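Local coordinates for protein N-acyl-D-glutamate deacylase (Bordetella bronchiseptica, PDB 3GIP) that probably hydrolyses the amide bond of N-acyl-D-glutamate, as a zinc-dependent deacylase of the amidohydrolase superfamily, at residues Asn266-Arg269 with Ala270-Gln273; Gly326-Lys329 with Thr330-Ala333; His374-Leu377 with Trp378-Thr382. One frame throughout, in Å; residues are numbered along the deposited sequence.

Contact 1 (Asn266-Arg269 with Ala270-Gln273); sequences NIDR and AREQ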
ATOM      1  N   ASN A 266      -7.129 -17.347  13.047  1.00 15.22           N
ATOM      2  CA  ASN A 266      -5.792 -17.414  13.629  1.00 14.23           C
ATOM      3  C   ASN A 266      -5.362 -16.002  14.005  1.00 15.55           C
ATOM      4  O   ASN A 266      -4.801 -15.768  15.079  1.00 16.23           O
ATOM      5  CB  ASN A 266      -4.821 -18.016  12.613  1.00 15.25           C
ATOM      6  CG  ASN A 266      -3.555 -18.541  13.254  1.00 16.24           C
ATOM      7  OD1 ASN A 266      -3.373 -18.447  14.468  1.00 18.17           O
ATOM      8  ND2 ASN A 266      -2.669 -19.103  12.438  1.00 16.84           N
ATOM      9  N   ILE A 267      -5.636 -15.058  13.112  1.00 14.82           N
ATOM     10  CA  ILE A 267      -5.310 -13.659  13.350  1.00 14.41           C
ATOM     11  C   ILE A 267      -6.050 -13.185  14.599  1.00 15.20           C
ATOM     12  O   ILE A 267      -5.482 -12.497  15.447  1.00 16.35           O
ATOM     13  CB  ILE A 267      -5.709 -12.808  12.126  1.00 14.32           C
ATOM     14  CG1 ILE A 267      -4.715 -13.072  10.991  1.00 14.50           C
ATOM     15  CG2 ILE A 267      -5.767 -11.331  12.491  1.00 13.89           C
ATOM     16  CD1 ILE A 267      -5.070 -12.414   9.672  1.00 14.93           C
ATOM     17  N   ASP A 268      -7.317 -13.567  14.720  1.00 15.62           N
ATOM     18  CA  ASP A 268      -8.104 -13.179  15.883  1.00 15.12           C
ATOM     19  C   ASP A 268      -7.526 -13.759  17.168  1.00 16.23           C
ATOM     20  O   ASP A 268      -7.492 -13.081  18.193  1.00 16.48           O
ATOM     21  CB  ASP A 268      -9.561 -13.622  15.719  1.00 15.06           C
ATOM     22  CG  ASP A 268     -10.327 -12.747  14.744  1.00 15.48           C
ATOM     23  OD1 ASP A 268      -9.829 -11.651  14.405  1.00 15.39           O
ATOM     24  OD2 ASP A 268     -11.437 -13.142  14.330  1.00 14.69           O
ATOM     25  N   ARG A 269      -7.067 -15.007  17.123  1.00 16.18           N
ATOM     26  CA  ARG A 269      -6.490 -15.621  18.314  1.00 18.16           C
ATOM     27  C   ARG A 269      -5.240 -14.861  18.745  1.00 18.68           C
ATOM     28  O   ARG A 269      -4.982 -14.698  19.939  1.00 19.93           O
ATOM     29  CB  ARG A 269      -6.143 -17.092  18.061  1.00 19.27           C
ATOM     30  CG  ARG A 269      -7.358 -18.007  17.947  1.00 22.58           C
ATOM     31  CD  ARG A 269      -6.966 -19.481  18.058  1.00 24.92           C
ATOM     32  NE  ARG A 269      -6.237 -19.973  16.890  1.00 26.59           N
ATOM     33  CZ  ARG A 269      -6.799 -20.259  15.718  1.00 27.75           C
ATOM     34  NH1 ARG A 269      -8.105 -20.102  15.548  1.00 27.66           N
ATOM     35  NH2 ARG A 269      -6.055 -20.710  14.716  1.00 26.85           N
ATOM     36  N   ALA A 270      -4.474 -14.388  17.769  1.00 18.84           N
ATOM     37  CA  ALA A 270      -3.251 -13.647  18.061  1.00 18.12           C
ATOM     38  C   ALA A 270      -3.527 -12.277  18.672  1.00 19.46           C
ATOM     39  O   ALA A 270      -2.865 -11.878  19.633  1.00 19.42           O
ATOM     40  CB  ALA A 270      -2.420 -13.489  16.792  1.00 18.96           C
ATOM     41  N   ARG A 271      -4.500 -11.552  18.125  1.00 19.02           N
ATOM     42  CA  ARG A 271      -4.801 -10.225  18.649  1.00 18.88           C
ATOM     43  C   ARG A 271      -5.523 -10.288  19.990  1.00 20.09           C
ATOM     44  O   ARG A 271      -5.462  -9.345  20.776  1.00 20.37           O
ATOM     45  CB  ARG A 271      -5.587  -9.392  17.616  1.00 19.81           C
ATOM     46  CG  ARG A 271      -7.000  -9.841  17.277  1.00 19.43           C
ATOM     47  CD  ARG A 271      -7.401  -9.260  15.913  1.00 18.64           C
ATOM     48  NE  ARG A 271      -8.828  -9.391  15.616  1.00 17.55           N
ATOM     49  CZ  ARG A 271      -9.754  -8.511  15.985  1.00 16.93           C
ATOM     50  NH1 ARG A 271      -9.410  -7.422  16.668  1.00 16.36           N
ATOM     51  NH2 ARG A 271     -11.029  -8.719  15.665  1.00 18.01           N
ATOM     52  N   GLU A 272      -6.193 -11.405  20.255  1.00 20.36           N
ATOM     53  CA  GLU A 272      -6.883 -11.594  21.528  1.00 22.08           C
ATOM     54  C   GLU A 272      -5.813 -11.738  22.606  1.00 24.33           C
ATOM     55  O   GLU A 272      -6.009 -11.332  23.753  1.00 25.62           O
ATOM     56  CB  GLU A 272      -7.743 -12.861  21.489  1.00 21.54           C
ATOM     57  CG  GLU A 272      -9.054 -12.709  20.737  1.00 20.26           C
ATOM     58  CD  GLU A 272      -9.700 -14.042  20.410  1.00 21.95           C
ATOM     59  OE1 GLU A 272      -9.375 -15.051  21.075  1.00 22.02           O
ATOM     60  OE2 GLU A 272     -10.543 -14.082  19.491  1.00 21.67           O
ATOM     61  N   GLN A 273      -4.678 -12.313  22.214  1.00 25.68           N
ATOM     62  CA  GLN A 273      -3.552 -12.539  23.115  1.00 28.46           C
ATOM     63  C   GLN A 273      -2.710 -11.288  23.350  1.00 28.98           C
ATOM     64  O   GLN A 273      -1.751 -11.320  24.121  1.00 29.45           O
ATOM     65  CB  GLN A 273      -2.657 -13.652  22.566  1.00 31.37           C
ATOM     66  CG  GLN A 273      -3.335 -15.007  22.453  1.00 36.18           C
ATOM     67  CD  GLN A 273      -2.464 -16.036  21.751  1.00 38.94           C
ATOM     68  OE1 GLN A 273      -2.131 -15.886  20.572  1.00 40.55           O
ATOM     69  NE2 GLN A 273      -2.088 -17.085  22.473  1.00 41.07           N
TER
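Asp268 and Arg271 form a salt bridge one turn apart on helix 260-272. Their side chains run side by side and point the same way. Arg271 NE lies 2.8 Å from Asp268 OD1, and the N-H...O angle of 171° makes this bond almost straight. The oxygen sits in the guanidinium plane, at its edge. From the other partner the fit is less regular: NE meets OD1 on the anti side and 33° out of the carboxylate plane. The carboxylate and guanidinium planes are steeply inclined to each other. Arg271 NH2 adds a weak bond to Asp268 OD1, 3.4 Å long.

The torsions of Arg271 explain the reach. CG stands between the backbone N and the carbonyl carbon (chi1 67°), and the chain then runs extended to NE. Arg271 CG passes 3.4 Å from Asp268 O on the way. Glu272 folds back over the same turn, with its CG 3.0 Å from Asp268 O. Gln273 CG approaches Arg269 O in the same manner. Arg269 turns toward the start of the helix, bent at chi3, and one face of its guanidinium lies over Asn266 CA, near the rim of the group.

Backbone bonds hold the turn, such as Arg271 N to Ile267 O at 3.0 Å; the last, Gln273 N to Arg269 O, is weak as the helix ends. Asp268 OD1 also accepts from His357 NE2, and Arg271 packs on the loop His357 to Cys359. The shared carboxylate oxygen thus ties the last turn of the helix to that loop, and the nearby arginine probably favours the charged form of Asp268.

Contact 2 (Gly326-Lys329 with Thr330-Ala333); sequences GCDK and TTAA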
ATOM      1  N   GLY A 326       3.920 -21.357 -30.965  1.00 17.37           N
ATOM      2  CA  GLY A 326       4.031 -22.790 -31.175  1.00 18.33           C
ATOM      3  C   GLY A 326       4.814 -23.519 -30.097  1.00 19.65           C
ATOM      4  O   GLY A 326       5.469 -24.525 -30.375  1.00 20.67           O
ATOM      5  N   CYS A 327       4.756 -23.013 -28.868  1.00 18.08           N
ATOM      6  CA  CYS A 327       5.452 -23.631 -27.739  1.00 18.01           C
ATOM      7  C   CYS A 327       4.482 -23.729 -26.564  1.00 17.67           C
ATOM      8  O   CYS A 327       3.365 -23.208 -26.639  1.00 17.62           O
ATOM      9  CB  CYS A 327       6.672 -22.795 -27.333  1.00 18.28           C
ATOM     10  SG  CYS A 327       6.284 -21.134 -26.718  1.00 19.13           S
ATOM     11  N   ASP A 328       4.884 -24.404 -25.489  1.00 17.70           N
ATOM     12  CA  ASP A 328       3.998 -24.517 -24.333  1.00 17.52           C
ATOM     13  C   ASP A 328       4.039 -23.224 -23.523  1.00 16.89           C
ATOM     14  O   ASP A 328       4.907 -22.379 -23.735  1.00 16.34           O
ATOM     15  CB  ASP A 328       4.366 -25.728 -23.458  1.00 20.55           C
ATOM     16  CG  ASP A 328       5.803 -25.703 -22.982  1.00 23.84           C
ATOM     17  OD1 ASP A 328       6.228 -24.688 -22.400  1.00 23.88           O
ATOM     18  OD2 ASP A 328       6.506 -26.718 -23.175  1.00 30.85           O
ATOM     19  N   LYS A 329       3.091 -23.062 -22.607  1.00 15.92           N
ATOM     20  CA  LYS A 329       3.020 -21.847 -21.808  1.00 15.77           C
ATOM     21  C   LYS A 329       4.214 -21.585 -20.901  1.00 15.22           C
ATOM     22  O   LYS A 329       4.608 -20.435 -20.720  1.00 16.36           O
ATOM     23  CB  LYS A 329       1.731 -21.839 -20.983  1.00 15.97           C
ATOM     24  CG  LYS A 329       0.484 -21.589 -21.823  1.00 18.22           C
ATOM     25  CD  LYS A 329      -0.770 -21.520 -20.966  1.00 18.15           C
ATOM     26  CE  LYS A 329      -1.150 -22.882 -20.412  1.00 19.07           C
ATOM     27  NZ  LYS A 329      -2.318 -22.783 -19.491  1.00 18.63           N
ATOM     28  N   THR A 330       4.788 -22.636 -20.326  1.00 16.18           N
ATOM     29  CA  THR A 330       5.932 -22.456 -19.445  1.00 15.58           C
ATOM     30  C   THR A 330       7.107 -21.903 -20.244  1.00 15.93           C
ATOM     31  O   THR A 330       7.821 -21.011 -19.781  1.00 17.85           O
ATOM     32  CB  THR A 330       6.340 -23.782 -18.780  1.00 16.57           C
ATOM     33  OG1 THR A 330       5.213 -24.330 -18.085  1.00 18.50           O
ATOM     34  CG2 THR A 330       7.465 -23.545 -17.784  1.00 17.66           C
ATOM     35  N   THR A 331       7.296 -22.431 -21.449  1.00 16.90           N
ATOM     36  CA  THR A 331       8.371 -21.979 -22.323  1.00 16.74           C
ATOM     37  C   THR A 331       8.135 -20.528 -22.722  1.00 16.59           C
ATOM     38  O   THR A 331       9.058 -19.718 -22.723  1.00 17.95           O
ATOM     39  CB  THR A 331       8.448 -22.850 -23.590  1.00 18.07           C
ATOM     40  OG1 THR A 331       8.818 -24.184 -23.218  1.00 19.45           O
ATOM     41  CG2 THR A 331       9.475 -22.296 -24.573  1.00 18.06           C
ATOM     42  N   ALA A 332       6.893 -20.200 -23.063  1.00 17.40           N
ATOM     43  CA  ALA A 332       6.564 -18.836 -23.451  1.00 15.85           C
ATOM     44  C   ALA A 332       6.836 -17.888 -22.287  1.00 15.41           C
ATOM     45  O   ALA A 332       7.379 -16.801 -22.479  1.00 15.96           O
ATOM     46  CB  ALA A 332       5.098 -18.744 -23.874  1.00 14.44           C
ATOM     47  N   ALA A 333       6.457 -18.301 -21.080  1.00 14.62           N
ATOM     48  CA  ALA A 333       6.670 -17.470 -19.897  1.00 14.99           C
ATOM     49  C   ALA A 333       8.157 -17.192 -19.703  1.00 15.03           C
ATOM     50  O   ALA A 333       8.551 -16.084 -19.344  1.00 15.90           O
ATOM     51  CB  ALA A 333       6.095 -18.159 -18.656  1.00 15.66           C
TER
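An N-cap opens helix 329-336, with Asp328 at the capping position and Thr331 three residues on as its partner. Asp328 OD1 accepts twice from Thr331. The backbone N of Thr331 lies 2.7 Å from Asp328 OD1, nearly in line with the carboxylate C-O bond, with an N-H...O angle of 158°. The hydroxyl OG1 of Thr331 donates to Asp328 OD1 at 2.8 Å from above the carboxylate plane, 38° out of it.

The two side chains cross at about a right angle. In Asp328 CG lies between the backbone N and the carbonyl carbon (chi1 57°), which swings the carboxylate over the first turn. Thr331 keeps OG1 on the same side as its backbone N (chi1 -65°), and both donors reach the one oxygen. CG2 of Thr331 is left to meet Cys327 CB at 4.0 Å. Cys327 SG packs on Ala332 CB at 3.9 Å, giving the cap an apolar flank.

Ordinary helical bonds follow, Ala332 N to Asp328 O and Ala333 N to Lys329 O. Lys329 NZ hydrogen-bonds Ala296 O, and the side chain rests on helix 318-325. That helix ends at Gly326, whose positive phi makes it the C-prime residue of a Schellman motif. The negative carboxylate would also suit the positive pole of the new helix. The arrangement is a Schellman C-cap and an aspartate N-cap with one residue, Cys327, between them, which joins two successive helices.

Contact 3 (His374-Leu377 with Trp378-Thr382); sequences HPRL and WGSFT. With FMT (formic acid), chain D.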
ATOM      1  N   HIS A 374      -2.460  -3.389 -13.365  1.00 12.30           N
ATOM      2  CA  HIS A 374      -3.692  -3.874 -12.772  1.00 12.37           C
ATOM      3  C   HIS A 374      -4.370  -2.555 -12.375  1.00 12.88           C
ATOM      4  O   HIS A 374      -3.721  -1.655 -11.832  1.00 13.69           O
ATOM      5  CB  HIS A 374      -3.338  -4.733 -11.554  1.00 12.46           C
ATOM      6  CG  HIS A 374      -4.520  -5.205 -10.768  1.00 11.82           C
ATOM      7  ND1 HIS A 374      -4.628  -6.494 -10.293  1.00 15.21           N
ATOM      8  CD2 HIS A 374      -5.619  -4.548 -10.331  1.00 10.09           C
ATOM      9  CE1 HIS A 374      -5.744  -6.608  -9.594  1.00  8.41           C
ATOM     10  NE2 HIS A 374      -6.361  -5.442  -9.602  1.00 13.71           N
ATOM     11  N   PRO A 375      -5.677  -2.413 -12.651  1.00 12.82           N
ATOM     12  CA  PRO A 375      -6.439  -1.199 -12.337  1.00 12.00           C
ATOM     13  C   PRO A 375      -6.433  -0.726 -10.886  1.00 12.12           C
ATOM     14  O   PRO A 375      -6.786   0.422 -10.611  1.00 12.88           O
ATOM     15  CB  PRO A 375      -7.845  -1.529 -12.844  1.00 13.69           C
ATOM     16  CG  PRO A 375      -7.910  -3.018 -12.712  1.00 12.04           C
ATOM     17  CD  PRO A 375      -6.558  -3.446 -13.222  1.00 12.97           C
ATOM     18  N   ARG A 376      -6.031  -1.598  -9.967  1.00 11.22           N
ATOM     19  CA  ARG A 376      -5.977  -1.237  -8.552  1.00 11.37           C
ATOM     20  C   ARG A 376      -5.082  -0.011  -8.361  1.00 13.11           C
ATOM     21  O   ARG A 376      -5.214   0.727  -7.386  1.00 13.18           O
ATOM     22  CB  ARG A 376      -5.449  -2.416  -7.732  1.00 10.93           C
ATOM     23  CG  ARG A 376      -4.005  -2.773  -8.022  1.00 11.16           C
ATOM     24  CD  ARG A 376      -3.660  -4.141  -7.467  1.00 12.68           C
ATOM     25  NE  ARG A 376      -2.233  -4.420  -7.592  1.00 12.58           N
ATOM     26  CZ  ARG A 376      -1.685  -5.614  -7.400  1.00 11.53           C
ATOM     27  NH1 ARG A 376      -2.440  -6.657  -7.077  1.00 12.95           N
ATOM     28  NH2 ARG A 376      -0.370  -5.761  -7.512  1.00 14.00           N
ATOM     29  N   LEU A 377      -4.174   0.198  -9.306  1.00 13.24           N
ATOM     30  CA  LEU A 377      -3.259   1.335  -9.268  1.00 13.43           C
ATOM     31  C   LEU A 377      -4.020   2.658  -9.217  1.00 14.66           C
ATOM     32  O   LEU A 377      -3.632   3.582  -8.497  1.00 13.82           O
ATOM     33  CB  LEU A 377      -2.367   1.312 -10.514  1.00 14.14           C
ATOM     34  CG  LEU A 377      -1.423   2.494 -10.746  1.00 14.24           C
ATOM     35  CD1 LEU A 377      -0.335   2.507  -9.680  1.00 13.92           C
ATOM     36  CD2 LEU A 377      -0.806   2.372 -12.138  1.00 14.69           C
ATOM     37  N   TRP A 378      -5.107   2.735  -9.980  1.00 14.17           N
ATOM     38  CA  TRP A 378      -5.914   3.949 -10.062  1.00 14.13           C
ATOM     39  C   TRP A 378      -7.290   3.907  -9.408  1.00 13.04           C
ATOM     40  O   TRP A 378      -7.895   4.955  -9.196  1.00 14.45           O
ATOM     41  CB  TRP A 378      -6.127   4.348 -11.526  1.00 14.09           C
ATOM     42  CG  TRP A 378      -4.950   4.984 -12.188  1.00 14.96           C
ATOM     43  CD1 TRP A 378      -3.840   4.359 -12.675  1.00 14.88           C
ATOM     44  CD2 TRP A 378      -4.768   6.382 -12.440  1.00 15.18           C
ATOM     45  NE1 TRP A 378      -2.977   5.282 -13.218  1.00 15.22           N
ATOM     46  CE2 TRP A 378      -3.523   6.531 -13.085  1.00 14.26           C
ATOM     47  CE3 TRP A 378      -5.539   7.524 -12.181  1.00 14.93           C
ATOM     48  CZ2 TRP A 378      -3.026   7.780 -13.477  1.00 15.23           C
ATOM     49  CZ3 TRP A 378      -5.047   8.767 -12.571  1.00 16.00           C
ATOM     50  CH2 TRP A 378      -3.799   8.881 -13.213  1.00 16.95           C
ATOM     51  N   GLY A 379      -7.798   2.725  -9.080  1.00 12.30           N
ATOM     52  CA  GLY A 379      -9.141   2.701  -8.524  1.00 13.20           C
ATOM     53  C   GLY A 379      -9.445   1.991  -7.225  1.00 13.08           C
ATOM     54  O   GLY A 379     -10.615   1.853  -6.878  1.00 13.89           O
ATOM     55  N   SER A 380      -8.427   1.569  -6.487  1.00 12.57           N
ATOM     56  CA  SER A 380      -8.659   0.851  -5.239  1.00 12.00           C
ATOM     57  C   SER A 380      -9.565   1.523  -4.208  1.00 12.22           C
ATOM     58  O   SER A 380     -10.581   0.953  -3.802  1.00 10.88           O
ATOM     59  CB  SER A 380      -7.322   0.512  -4.568  1.00 13.37           C
ATOM     60  OG  SER A 380      -6.605  -0.453  -5.318  1.00 13.39           O
ATOM     61  N   PHE A 381      -9.217   2.731  -3.777  1.00 11.90           N
ATOM     62  CA  PHE A 381     -10.018   3.390  -2.749  1.00 12.59           C
ATOM     63  C   PHE A 381     -11.431   3.768  -3.165  1.00 11.73           C
ATOM     64  O   PHE A 381     -12.379   3.601  -2.395  1.00 12.03           O
ATOM     65  CB  PHE A 381      -9.250   4.598  -2.199  1.00 12.31           C
ATOM     66  CG  PHE A 381      -8.143   4.212  -1.260  1.00 11.57           C
ATOM     67  CD1 PHE A 381      -8.323   4.286   0.117  1.00 11.88           C
ATOM     68  CD2 PHE A 381      -6.951   3.688  -1.753  1.00 11.60           C
ATOM     69  CE1 PHE A 381      -7.334   3.840   0.993  1.00 12.65           C
ATOM     70  CE2 PHE A 381      -5.955   3.239  -0.891  1.00 11.35           C
ATOM     71  CZ  PHE A 381      -6.147   3.315   0.486  1.00 10.72           C
ATOM     72  N   THR A 382     -11.582   4.251  -4.387  1.00 12.16           N
ATOM     73  CA  THR A 382     -12.898   4.632  -4.868  1.00 12.22           C
ATOM     74  C   THR A 382     -13.737   3.396  -5.204  1.00 12.52           C
ATOM     75  O   THR A 382     -14.969   3.453  -5.184  1.00 14.15           O
ATOM     76  CB  THR A 382     -12.762   5.554  -6.080  1.00 13.45           C
ATOM     77  OG1 THR A 382     -11.810   4.992  -6.989  1.00 13.51           O
ATOM     78  CG2 THR A 382     -12.276   6.935  -5.633  1.00 15.20           C
TER
HETATM   79  C   FMT D 482      -0.455  -9.201  -5.162  1.00 14.73           C
HETATM   80  O1  FMT D 482      -0.648  -8.618  -6.200  1.00 13.65           O
HETATM   81  O2  FMT D 482      -1.454  -9.344  -4.286  1.00 14.98           O
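Ser380 OG donates to Arg376 O at 2.8 Å, one turn back on helix 376-391. The hydroxyl lies beside the backbone N of its own residue (chi1 -68°), which turns it back along the helix. Ser380 N reaches the same oxygen only weakly. Pro375 O is gripped by two amides: Gly379 N lies nearly in line with the carbonyl bond, while Trp378 N, 2.9 Å from Pro375 O, sits well above the carbonyl plane. Leu377 and Trp378 run side by side, with Leu377 CG 3.6 Å from Trp378 CD1.

The Arg376 side chain is extended from CG to NE and sends its guanidinium edge to a bound formate. Arg376 NH1 bonds FMT O1 at 2.8 Å, and Arg376 NH2 meets FMT O1 weakly at 3.2 Å. FMT O1 lies in the guanidinium plane. Arg376 CD passes 3.4 Å above the centre of the His374 ring.

Further out, Arg376 NH2 bonds Ser288 O and the guanidinium makes a cation-pi contact with Tyr282. Tyr282 OH, Lys250 NZ and Ser288 N also hold the formate. The formate probably came from the crystallisation liquor, but a site so lined could receive a substrate carboxylate. The turn lies near the beginning of helix 376-391, beside helix 80-83, where Trp81 meets Leu377 and Arg80 meets Trp378; Ser288, which helps to place Arg376, belongs to strand 287-290.

The three contacts follow one another along the chain and do not touch. Contact 3 is nearest the middle, its centre about 11 Å from that of the chain. It is the contact that reaches the zinc region: the Arg376 side chain is about 7 Å from the zinc ion, which is bound by Cys95, His218 and His248, and about 4 Å from a bound acetate. Contact 1 lies on a helix between barrel strands 243-246 and 277-281, and contact 2 at a helix start far out, about 33 Å from the chain centre. Centres of contacts 1 and 2 are about 44 Å apart; each is about 30 Å from that of contact 3.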